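Local atomic coordinates of 1-pyrroline-5-carboxylate dehydrogenase (Thermus thermophilus, PDB entry 1UZB), a protein that probably catalyses the NAD(P)+-dependent oxidation of the semialdehyde form of 1-pyrroline-5-carboxylate to glutamate, as expected of an aldehyde dehydrogenase of proline catabolism. Residues I296-A301 against R454-W459. Sequence-based numbering, arbitrary orientation.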
# COMPACT_ATOMS: atom_id res chain seq x y z
N ILE A 296 26.91 30.42 0.38
CA ILE A 296 28.24 30.18 0.91
C ILE A 296 29.03 29.45 -0.15
O ILE A 296 28.51 28.54 -0.79
CB ILE A 296 28.21 29.25 2.15
CG1 ILE A 296 27.49 29.92 3.32
CG2 ILE A 296 29.64 28.85 2.53
CD1 ILE A 296 27.24 28.98 4.49
N VAL A 297 30.29 29.84 -0.35
CA VAL A 297 31.14 29.14 -1.30
C VAL A 297 32.46 28.85 -0.58
O VAL A 297 33.06 29.75 -0.00
CB VAL A 297 31.46 29.97 -2.56
CG1 VAL A 297 32.25 29.11 -3.54
CG2 VAL A 297 30.18 30.45 -3.21
N ASP A 298 32.89 27.59 -0.58
CA ASP A 298 34.17 27.27 0.05
C ASP A 298 35.22 26.98 -1.01
O ASP A 298 34.93 27.00 -2.21
CB ASP A 298 34.06 26.13 1.08
CG ASP A 298 33.72 24.78 0.47
OD1 ASP A 298 34.15 24.49 -0.66
OD2 ASP A 298 33.05 23.99 1.16
N GLU A 299 36.45 26.72 -0.58
CA GLU A 299 37.55 26.49 -1.52
C GLU A 299 37.49 25.24 -2.38
O GLU A 299 38.27 25.12 -3.33
CB GLU A 299 38.89 26.53 -0.77
CG GLU A 299 39.08 25.40 0.23
CD GLU A 299 40.42 25.48 0.94
OE1 GLU A 299 40.69 26.51 1.59
OE2 GLU A 299 41.20 24.51 0.85
N THR A 300 36.58 24.32 -2.08
CA THR A 300 36.48 23.09 -2.87
C THR A 300 35.46 23.18 -3.99
O THR A 300 35.32 22.26 -4.79
CB THR A 300 36.05 21.90 -1.99
OG1 THR A 300 34.67 22.02 -1.65
CG2 THR A 300 36.88 21.85 -0.72
N ALA A 301 34.74 24.29 -4.06
CA ALA A 301 33.70 24.47 -5.07
C ALA A 301 34.18 24.69 -6.50
O ALA A 301 35.34 24.99 -6.75
CB ALA A 301 32.81 25.64 -4.66
N ARG A 454 31.54 16.64 0.75
CA ARG A 454 30.31 16.03 1.25
C ARG A 454 30.00 16.42 2.69
O ARG A 454 28.85 16.70 3.03
CB ARG A 454 30.39 14.50 1.17
CG ARG A 454 30.75 13.94 -0.20
CD ARG A 454 29.90 14.53 -1.32
NE ARG A 454 28.46 14.37 -1.10
CZ ARG A 454 27.53 14.90 -1.88
NH1 ARG A 454 26.25 14.71 -1.61
NH2 ARG A 454 27.88 15.61 -2.94
N GLU A 455 31.03 16.41 3.53
CA GLU A 455 30.84 16.74 4.93
C GLU A 455 30.31 18.15 5.13
O GLU A 455 29.53 18.40 6.05
CB GLU A 455 32.15 16.54 5.70
CG GLU A 455 32.61 15.07 5.78
CD GLU A 455 33.35 14.58 4.55
OE1 GLU A 455 33.49 15.34 3.56
OE2 GLU A 455 33.82 13.42 4.57
N HIS A 456 30.73 19.08 4.28
CA HIS A 456 30.24 20.45 4.40
C HIS A 456 28.78 20.55 3.98
O HIS A 456 27.98 21.21 4.65
CB HIS A 456 31.10 21.40 3.56
CG HIS A 456 32.45 21.67 4.16
ND1 HIS A 456 33.36 22.52 3.58
CD2 HIS A 456 33.02 21.21 5.29
CE1 HIS A 456 34.44 22.58 4.33
NE2 HIS A 456 34.26 21.79 5.38
N LEU A 457 28.43 19.88 2.89
CA LEU A 457 27.06 19.90 2.41
C LEU A 457 26.12 19.27 3.44
O LEU A 457 25.09 19.85 3.77
CB LEU A 457 26.94 19.15 1.08
CG LEU A 457 27.70 19.73 -0.12
CD1 LEU A 457 27.40 18.90 -1.35
CD2 LEU A 457 27.29 21.19 -0.36
N GLU A 458 26.48 18.10 3.96
CA GLU A 458 25.61 17.44 4.92
C GLU A 458 25.55 18.22 6.24
O GLU A 458 24.54 18.18 6.94
CB GLU A 458 26.06 15.99 5.13
CG GLU A 458 26.03 15.16 3.85
CD GLU A 458 24.66 15.11 3.18
OE1 GLU A 458 24.57 14.60 2.04
OE2 GLU A 458 23.67 15.57 3.79
N TRP A 459 26.62 18.92 6.56
CA TRP A 459 26.67 19.75 7.76
C TRP A 459 25.64 20.87 7.57
O TRP A 459 24.84 21.16 8.45
CB TRP A 459 28.09 20.32 7.91
CG TRP A 459 28.36 21.15 9.12
CD1 TRP A 459 27.49 21.45 10.13
CD2 TRP A 459 29.59 21.80 9.44
NE1 TRP A 459 28.11 22.25 11.07
CE2 TRP A 459 29.40 22.48 10.66
CE3 TRP A 459 30.84 21.88 8.81
CZ2 TRP A 459 30.42 23.23 11.27
CZ3 TRP A 459 31.85 22.62 9.41
CH2 TRP A 459 31.63 23.28 10.63
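Asp298 and His456 join a loop to a helix through one hydrogen bond, 2.8 Å from His456 ND1 to Asp298 OD2 and almost straight at 177°. The carboxylate oxygen lies in the imidazole plane, where the N-H of ND1 points, whereas the nitrogen meets that oxygen from above the carboxylate plane; the two planes stand 65° apart. With CG anti to the backbone carbonyl carbon (chi1 -74°), the ring reaches toward the loop. Histidine suits the place because its flat ring offers an N-H at its edge for the carboxylate and a face on which Phe431 stacks. The negative charge would probably keep a proton on ND1, whether the ring is neutral or charged.

The carboxylate is steadied from its own side by an Asx turn. Asp298 OD1 takes up the backbone N of Thr300 at 2.8 Å, from the anti side but well out of the carboxylate plane, and Thr300 OG1 at 2.7 Å, on the syn side and nearer the plane. Aspartate, with its short side chain, can thus close on the type I turn from Asp298 to Ala301 while OD2 is presented to the helix. Ser451 OG, in the loop leading into the helix, also bonds to Asp298 OD2 and Thr300 OG1.

The contact links the turn after strand 293-297 to helix 454-463, which follows the adjacent parallel strand 446-450; their mixed seven-stranded sheet is consistent with an aldehyde dehydrogenase catalytic domain.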